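Glutathione reductase (Bartonella henselae, PDB 3O0H) probably catalyses the NADPH-dependent reduction of glutathione disulfide to glutathione, using a bound FAD and a redox-active disulfide. Local coordinates at residues Ile390-Phe395 and Phe410-Val415; Tyr232-Leu237 and Gly424-Gly429. All blocks are in the same frame, centred on the assembly; numbering follows the deposited sequence.

Interaction 1 (Ile390-Phe395 and Phe410-Val415); sequences IYRTVF and FMKLVV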
ATOM      1  N   ILE B 390      22.516  -3.846   6.216  1.00 21.50           N
ATOM      2  CA  ILE B 390      21.161  -3.724   6.763  1.00 19.28           C
ATOM      3  C   ILE B 390      20.712  -2.259   6.706  1.00 18.86           C
ATOM      4  O   ILE B 390      21.390  -1.360   7.237  1.00 21.22           O
ATOM      5  CB  ILE B 390      21.118  -4.184   8.211  1.00 20.71           C
ATOM      6  CG1 ILE B 390      21.554  -5.647   8.346  1.00 22.70           C
ATOM      7  CG2 ILE B 390      19.705  -3.955   8.788  1.00 18.69           C
ATOM      8  CD1 ILE B 390      20.622  -6.619   7.655  1.00 22.10           C
ATOM      9  N   TYR B 391      19.561  -2.027   6.097  1.00 16.59           N
ATOM     10  CA  TYR B 391      18.980  -0.712   6.018  1.00 17.71           C
ATOM     11  C   TYR B 391      17.661  -0.808   6.766  1.00 17.52           C
ATOM     12  O   TYR B 391      16.741  -1.489   6.311  1.00 17.73           O
ATOM     13  CB  TYR B 391      18.753  -0.268   4.570  1.00 17.93           C
ATOM     14  CG  TYR B 391      20.059  -0.204   3.772  1.00 19.37           C
ATOM     15  CD1 TYR B 391      20.684   1.010   3.509  1.00 20.59           C
ATOM     16  CD2 TYR B 391      20.631  -1.371   3.248  1.00 18.95           C
ATOM     17  CE1 TYR B 391      21.885   1.070   2.764  1.00 23.48           C
ATOM     18  CE2 TYR B 391      21.839  -1.329   2.496  1.00 18.45           C
ATOM     19  CZ  TYR B 391      22.452  -0.112   2.261  1.00 21.64           C
ATOM     20  OH  TYR B 391      23.607  -0.064   1.537  1.00 24.59           O
ATOM     21  N   ARG B 392      17.636  -0.176   7.935  1.00 19.11           N
ATOM     22  CA  ARG B 392      16.567  -0.323   8.923  1.00 18.39           C
ATOM     23  C   ARG B 392      16.021   1.026   9.336  1.00 19.20           C
ATOM     24  O   ARG B 392      16.784   1.953   9.664  1.00 22.10           O
ATOM     25  CB  ARG B 392      17.143  -1.022  10.145  1.00 19.17           C
ATOM     26  CG  ARG B 392      16.138  -1.441  11.215  1.00 21.14           C
ATOM     27  CD  ARG B 392      16.855  -2.146  12.370  1.00 24.61           C
ATOM     28  NE  ARG B 392      15.933  -2.674  13.381  1.00 24.79           N
ATOM     29  CZ  ARG B 392      15.342  -1.941  14.328  1.00 28.93           C
ATOM     30  NH1 ARG B 392      15.556  -0.633  14.410  1.00 29.27           N
ATOM     31  NH2 ARG B 392      14.529  -2.517  15.210  1.00 29.57           N
ATOM     32  N   THR B 393      14.693   1.141   9.358  1.00 18.85           N
ATOM     33  CA  THR B 393      14.070   2.363   9.849  1.00 20.44           C
ATOM     34  C   THR B 393      12.794   2.065  10.592  1.00 19.35           C
ATOM     35  O   THR B 393      12.010   1.250  10.146  1.00 16.88           O
ATOM     36  CB  THR B 393      13.797   3.414   8.714  1.00 21.36           C
ATOM     37  OG1 THR B 393      13.329   4.629   9.321  1.00 22.46           O
ATOM     38  CG2 THR B 393      12.776   2.915   7.688  1.00 21.85           C
ATOM     39  N   VAL B 394      12.600   2.743  11.726  1.00 20.21           N
ATOM     40  CA  VAL B 394      11.350   2.692  12.471  1.00 20.19           C
ATOM     41  C   VAL B 394      10.944   4.163  12.563  1.00 20.82           C
ATOM     42  O   VAL B 394      11.726   4.983  13.017  1.00 21.21           O
ATOM     43  CB  VAL B 394      11.511   2.133  13.902  1.00 22.82           C
ATOM     44  CG1 VAL B 394      10.157   2.263  14.681  1.00 25.55           C
ATOM     45  CG2 VAL B 394      12.005   0.696  13.905  1.00 20.94           C
ATOM     46  N   PHE B 395       9.774   4.519  12.069  1.00 19.69           N
ATOM     47  CA  PHE B 395       9.390   5.915  12.078  1.00 21.37           C
ATOM     48  C   PHE B 395       7.899   6.054  12.381  1.00 21.89           C
ATOM     49  O   PHE B 395       7.145   5.109  12.285  1.00 20.16           O
ATOM     50  CB  PHE B 395       9.794   6.588  10.754  1.00 21.83           C
ATOM     51  CG  PHE B 395       9.044   6.061   9.553  1.00 20.79           C
ATOM     52  CD1 PHE B 395       7.844   6.672   9.136  1.00 23.26           C
ATOM     53  CD2 PHE B 395       9.486   4.943   8.892  1.00 21.50           C
ATOM     54  CE1 PHE B 395       7.128   6.170   8.065  1.00 22.93           C
ATOM     55  CE2 PHE B 395       8.778   4.427   7.782  1.00 20.07           C
ATOM     56  CZ  PHE B 395       7.601   5.046   7.377  1.00 23.49           C
ATOM     57  N   PHE B 410       7.800   0.105  10.534  1.00 15.71           N
ATOM     58  CA  PHE B 410       9.129  -0.499  10.508  1.00 15.35           C
ATOM     59  C   PHE B 410       9.422  -1.025   9.105  1.00 14.85           C
ATOM     60  O   PHE B 410       8.595  -1.722   8.529  1.00 14.74           O
ATOM     61  CB  PHE B 410       9.155  -1.630  11.505  1.00 16.30           C
ATOM     62  CG  PHE B 410      10.315  -2.521  11.332  1.00 15.90           C
ATOM     63  CD1 PHE B 410      11.548  -2.161  11.863  1.00 16.77           C
ATOM     64  CD2 PHE B 410      10.196  -3.705  10.597  1.00 17.70           C
ATOM     65  CE1 PHE B 410      12.644  -2.950  11.702  1.00 16.87           C
ATOM     66  CE2 PHE B 410      11.311  -4.545  10.435  1.00 17.76           C
ATOM     67  CZ  PHE B 410      12.532  -4.150  10.973  1.00 17.46           C
ATOM     68  N   MET B 411      10.568  -0.684   8.532  1.00 14.37           N
ATOM     69  CA  MET B 411      10.956  -1.208   7.212  1.00 14.56           C
ATOM     70  C   MET B 411      12.429  -1.605   7.289  1.00 14.40           C
ATOM     71  O   MET B 411      13.269  -0.850   7.833  1.00 15.66           O
ATOM     72  CB  MET B 411      10.783  -0.166   6.113  1.00 13.59           C
ATOM     73  CG  MET B 411       9.330   0.193   5.809  1.00 17.72           C
ATOM     74  SD  MET B 411       9.139   1.692   4.762  1.00 20.08           S
ATOM     75  CE  MET B 411       7.376   1.658   4.443  1.00 20.28           C
ATOM     76  N   LYS B 412      12.757  -2.781   6.776  1.00 13.96           N
ATOM     77  CA  LYS B 412      14.155  -3.200   6.782  1.00 13.66           C
ATOM     78  C   LYS B 412      14.504  -3.885   5.462  1.00 13.31           C
ATOM     79  O   LYS B 412      13.779  -4.738   4.994  1.00 14.17           O
ATOM     80  CB  LYS B 412      14.436  -4.078   7.990  1.00 14.09           C
ATOM     81  CG  LYS B 412      15.858  -4.558   8.072  1.00 15.14           C
ATOM     82  CD  LYS B 412      16.195  -5.186   9.409  1.00 16.69           C
ATOM     83  CE  LYS B 412      15.696  -6.610   9.520  1.00 18.40           C
ATOM     84  NZ  LYS B 412      15.885  -7.245  10.861  1.00 15.05           N
ATOM     85  N   LEU B 413      15.591  -3.454   4.822  1.00 14.21           N
ATOM     86  CA  LEU B 413      16.097  -4.155   3.647  1.00 13.80           C
ATOM     87  C   LEU B 413      17.405  -4.858   4.011  1.00 13.50           C
ATOM     88  O   LEU B 413      18.249  -4.316   4.683  1.00 14.25           O
ATOM     89  CB  LEU B 413      16.285  -3.174   2.514  1.00 15.56           C
ATOM     90  CG  LEU B 413      15.051  -2.425   2.028  1.00 15.52           C
ATOM     91  CD1 LEU B 413      15.414  -1.387   0.970  1.00 15.50           C
ATOM     92  CD2 LEU B 413      14.019  -3.398   1.521  1.00 13.27           C
ATOM     93  N   VAL B 414      17.543  -6.094   3.557  1.00 13.11           N
ATOM     94  CA  VAL B 414      18.666  -6.919   3.873  1.00 12.89           C
ATOM     95  C   VAL B 414      19.404  -7.096   2.546  1.00 11.94           C
ATOM     96  O   VAL B 414      18.845  -7.560   1.557  1.00 13.14           O
ATOM     97  CB  VAL B 414      18.246  -8.253   4.447  1.00 12.59           C
ATOM     98  CG1 VAL B 414      19.504  -9.098   4.706  1.00 14.31           C
ATOM     99  CG2 VAL B 414      17.450  -8.100   5.756  1.00 13.06           C
ATOM    100  N   VAL B 415      20.657  -6.710   2.519  1.00 14.28           N
ATOM    101  CA  VAL B 415      21.355  -6.575   1.223  1.00 14.36           C
ATOM    102  C   VAL B 415      22.637  -7.421   1.198  1.00 15.40           C
ATOM    103  O   VAL B 415      23.375  -7.442   2.172  1.00 18.49           O
ATOM    104  CB  VAL B 415      21.606  -5.067   0.935  1.00 15.47           C
ATOM    105  CG1 VAL B 415      22.456  -4.872  -0.331  1.00 14.42           C
ATOM    106  CG2 VAL B 415      20.241  -4.321   0.831  1.00 13.87           C
TER

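Interaction 2 (Tyr232-Leu237 and Gly424-Gly429); sequences YDLRQL and GAHVLG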
ATOM      1  N   TYR B 232      13.574 -11.522  13.277  1.00 15.30           N
ATOM      2  CA  TYR B 232      13.468 -11.229  14.730  1.00 16.32           C
ATOM      3  C   TYR B 232      12.813  -9.872  14.998  1.00 15.31           C
ATOM      4  O   TYR B 232      11.991  -9.751  15.898  1.00 14.93           O
ATOM      5  CB  TYR B 232      14.822 -11.310  15.428  1.00 19.07           C
ATOM      6  CG  TYR B 232      14.805 -10.654  16.818  1.00 25.26           C
ATOM      7  CD1 TYR B 232      14.365 -11.334  17.940  1.00 28.08           C
ATOM      8  CD2 TYR B 232      15.219  -9.324  16.977  1.00 31.67           C
ATOM      9  CE1 TYR B 232      14.338 -10.722  19.200  1.00 30.74           C
ATOM     10  CE2 TYR B 232      15.229  -8.702  18.241  1.00 34.97           C
ATOM     11  CZ  TYR B 232      14.766  -9.393  19.351  1.00 34.89           C
ATOM     12  OH  TYR B 232      14.776  -8.730  20.598  1.00 35.29           O
ATOM     13  N   ASP B 233      13.143  -8.839  14.216  1.00 16.15           N
ATOM     14  CA  ASP B 233      12.517  -7.517  14.450  1.00 15.18           C
ATOM     15  C   ASP B 233      10.993  -7.623  14.317  1.00 14.65           C
ATOM     16  O   ASP B 233      10.248  -7.021  15.092  1.00 14.66           O
ATOM     17  CB  ASP B 233      13.025  -6.463  13.474  1.00 15.98           C
ATOM     18  CG  ASP B 233      14.342  -5.865  13.872  1.00 19.15           C
ATOM     19  OD1 ASP B 233      14.553  -5.580  15.065  1.00 20.84           O
ATOM     20  OD2 ASP B 233      15.152  -5.606  12.976  1.00 19.87           O
ATOM     21  N   LEU B 234      10.490  -8.358  13.319  1.00 13.74           N
ATOM     22  CA  LEU B 234       9.029  -8.521  13.200  1.00 12.02           C
ATOM     23  C   LEU B 234       8.412  -9.203  14.423  1.00 11.70           C
ATOM     24  O   LEU B 234       7.314  -8.853  14.886  1.00  9.82           O
ATOM     25  CB  LEU B 234       8.666  -9.320  11.951  1.00 12.23           C
ATOM     26  CG  LEU B 234       9.223  -8.758  10.642  1.00 15.25           C
ATOM     27  CD1 LEU B 234       9.144  -9.861   9.516  1.00 13.43           C
ATOM     28  CD2 LEU B 234       8.551  -7.408  10.255  1.00 15.55           C
ATOM     29  N   ARG B 235       9.107 -10.202  14.931  1.00 11.39           N
ATOM     30  CA  ARG B 235       8.588 -10.946  16.061  1.00 11.22           C
ATOM     31  C   ARG B 235       8.559 -10.029  17.274  1.00 12.13           C
ATOM     32  O   ARG B 235       7.551  -9.961  18.024  1.00 11.99           O
ATOM     33  CB  ARG B 235       9.490 -12.141  16.339  1.00 12.22           C
ATOM     34  CG  ARG B 235       9.591 -13.146  15.180  1.00 11.22           C
ATOM     35  CD  ARG B 235      10.600 -14.226  15.501  1.00 14.01           C
ATOM     36  NE  ARG B 235      10.198 -15.166  16.547  1.00 14.38           N
ATOM     37  CZ  ARG B 235      11.025 -16.085  17.071  1.00 16.22           C
ATOM     38  NH1 ARG B 235      12.266 -16.226  16.637  1.00 17.01           N
ATOM     39  NH2 ARG B 235      10.601 -16.909  18.009  1.00 17.65           N
ATOM     40  N   GLN B 236       9.669  -9.321  17.475  1.00 12.62           N
ATOM     41  CA  GLN B 236       9.820  -8.552  18.701  1.00 14.33           C
ATOM     42  C   GLN B 236       8.896  -7.359  18.678  1.00 13.52           C
ATOM     43  O   GLN B 236       8.209  -7.108  19.665  1.00 12.97           O
ATOM     44  CB  GLN B 236      11.262  -8.127  18.923  1.00 15.32           C
ATOM     45  CG  GLN B 236      11.480  -7.405  20.277  1.00 18.28           C
ATOM     46  CD  GLN B 236      11.419  -8.394  21.414  1.00 19.81           C
ATOM     47  OE1 GLN B 236      12.272  -9.277  21.499  1.00 21.11           O
ATOM     48  NE2 GLN B 236      10.366  -8.299  22.266  1.00 14.34           N
ATOM     49  N   LEU B 237       8.862  -6.628  17.561  1.00 13.52           N
ATOM     50  CA  LEU B 237       8.007  -5.427  17.502  1.00 14.42           C
ATOM     51  C   LEU B 237       6.541  -5.779  17.673  1.00 13.68           C
ATOM     52  O   LEU B 237       5.783  -5.025  18.343  1.00 13.81           O
ATOM     53  CB  LEU B 237       8.211  -4.644  16.206  1.00 14.59           C
ATOM     54  CG  LEU B 237       9.555  -3.949  16.006  1.00 17.60           C
ATOM     55  CD1 LEU B 237       9.765  -3.539  14.502  1.00 19.10           C
ATOM     56  CD2 LEU B 237       9.625  -2.749  16.894  1.00 19.99           C
ATOM     57  N   GLY B 424      16.384  -9.630   1.143  1.00 13.87           N
ATOM     58  CA  GLY B 424      15.269  -9.741   2.088  1.00 13.63           C
ATOM     59  C   GLY B 424      14.637  -8.371   2.336  1.00 13.20           C
ATOM     60  O   GLY B 424      15.325  -7.353   2.273  1.00 13.74           O
ATOM     61  N   ALA B 425      13.334  -8.356   2.628  1.00 12.43           N
ATOM     62  CA  ALA B 425      12.627  -7.123   2.934  1.00 12.18           C
ATOM     63  C   ALA B 425      11.492  -7.470   3.909  1.00 12.07           C
ATOM     64  O   ALA B 425      10.723  -8.424   3.679  1.00 10.89           O
ATOM     65  CB  ALA B 425      12.052  -6.450   1.640  1.00 10.28           C
ATOM     66  N   HIS B 426      11.395  -6.653   4.960  1.00 11.82           N
ATOM     67  CA  HIS B 426      10.553  -6.903   6.133  1.00 12.19           C
ATOM     68  C   HIS B 426       9.877  -5.621   6.573  1.00 11.96           C
ATOM     69  O   HIS B 426      10.532  -4.596   6.703  1.00 12.60           O
ATOM     70  CB  HIS B 426      11.410  -7.487   7.256  1.00 11.84           C
ATOM     71  CG  HIS B 426      12.295  -8.581   6.777  1.00 13.90           C
ATOM     72  ND1 HIS B 426      11.808  -9.819   6.408  1.00 13.93           N
ATOM     73  CD2 HIS B 426      13.622  -8.592   6.491  1.00 12.23           C
ATOM     74  CE1 HIS B 426      12.807 -10.553   5.953  1.00 15.34           C
ATOM     75  NE2 HIS B 426      13.925  -9.841   6.020  1.00 13.03           N
ATOM     76  N   VAL B 427       8.562  -5.675   6.788  1.00 11.87           N
ATOM     77  CA  VAL B 427       7.759  -4.490   6.999  1.00 11.90           C
ATOM     78  C   VAL B 427       6.778  -4.812   8.118  1.00 12.40           C
ATOM     79  O   VAL B 427       6.183  -5.899   8.149  1.00 11.83           O
ATOM     80  CB  VAL B 427       6.996  -4.078   5.737  1.00 11.31           C
ATOM     81  CG1 VAL B 427       6.161  -2.778   5.931  1.00 12.21           C
ATOM     82  CG2 VAL B 427       7.907  -3.907   4.518  1.00 13.00           C
ATOM     83  N   LEU B 428       6.616  -3.871   9.027  1.00 12.60           N
ATOM     84  CA  LEU B 428       5.614  -3.970  10.067  1.00 13.65           C
ATOM     85  C   LEU B 428       4.962  -2.626  10.231  1.00 14.43           C
ATOM     86  O   LEU B 428       5.666  -1.639  10.391  1.00 17.72           O
ATOM     87  CB  LEU B 428       6.241  -4.464  11.361  1.00 14.11           C
ATOM     88  CG  LEU B 428       5.307  -4.390  12.573  1.00 14.42           C
ATOM     89  CD1 LEU B 428       5.614  -5.549  13.476  1.00 17.72           C
ATOM     90  CD2 LEU B 428       5.402  -3.057  13.301  1.00 17.86           C
ATOM     91  N   GLY B 429       3.624  -2.601  10.258  1.00 13.85           N
ATOM     92  CA  GLY B 429       2.839  -1.408  10.350  1.00 14.43           C
ATOM     93  C   GLY B 429       1.742  -1.426   9.289  1.00 14.78           C
ATOM     94  O   GLY B 429       1.449  -2.452   8.642  1.00 12.21           O
TER

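Interaction 1 (Ile390-Phe395 and Phe410-Val415)
Phe410 turns the rim of its ring to two residues of strand 390-395: Val394 CG2 lies 3.5 Å from CD1, and Arg392 NE 3.7 Å from CE1. Both reach the ring at its edge, close to its plane. CE1 in turn sits over one face of the Arg392 guanidinium, the two planes 65° apart; the extended arginine chain carries this group past the ring to a salt bridge with Asp233. Met411 projects to the other face of the sheet beside Thr393, and its SD comes 4.1 Å from Phe395 CE2, a Met-aromatic contact at the ring edge. Met411 N and O are both hydrogen-bonded to the Thr393 backbone. Lys412 lays its CD 3.8 Å from Ile390 CG2, then bends at chi3 (79°), and its NZ forms salt bridges with Glu378, Asp231 and the same Asp233. Leu413 exchanges two backbone hydrogen bonds with Tyr391, the one from Leu413 N to Tyr391 O being 2.7 Å long. Val414 receives Ile390 CD1 almost equally on both its methyls, and Val415 CG2 stands 3.8 Å from Tyr391 CE2. Paired hydrogen bonds at alternate positions, with side chains alternating between faces, mark regular antiparallel pairing, here within the sheet of the dimerisation domain.

Interaction 2 (Tyr232-Leu237 and Gly424-Gly429)
Leu234 supplies most of the helix side of this apolar contact, reaching strand 424-428 with both of its methyls. Leu234 CD2 lies 3.5 Å from Val427 O, against the strand backbone, and 3.9 Å from Leu428 CB. Leu234 CD1 turns to His426, 4.0 Å from its CB, the leucine and histidine side chains crossing at about a right angle. CG, anti to the Leu234 carbonyl carbon (chi1 -55°), brings these methyls nearer. Leu428 answers from the strand: its first bond points to the helix, and CD1 comes 3.9 Å from Leu237 CB and 4.0 Å from Leu234 O, so one methyl touches both side chain and backbone of the helix. His426 also starts toward the helix, but its ring swings away, and both ring nitrogens are hydrogen-bonded, ND1 with Thr373 OG1 and NE2 with Leu376 O. These two bonds fix the ring's rotation beside Leu234. No hydrogen bond joins the two segments, whose axes run almost parallel, 11° apart and 8.7 Å at closest approach. Helix 232-245 thus lies along one face of the antiparallel sheet, with Leu234 also touching strand 371-375 and Leu237 reaching Phe410 of strand 409-416, while helix 432-444 packs against Ala425 and Val427.

In the fold
After the first FAD-binding elements and strands 193-197 and 216-220, the chain reaches helix 232-245, whose first turns meet their partner strand in interaction 2 after 186 intervening residues. Before strand 422-428 closes that long loop, the chain makes the much shorter excursion of interaction 1, from strand 387-395 through helix 398-403 to strand 409-416; the shorter loop therefore falls wholly within the longer. Strands 409-416 and 422-428 follow one another and are sheet neighbours, and Phe410 N probably donates to Leu428 O. Interaction 1 is internal to the dimerisation-domain sheet, whereas interaction 2 ties it to a helix from the pyridine nucleotide-disulphide oxidoreductase region. Packing of Phe410 against Asp233 joins the two contacts, whose centres are about 9 Å apart.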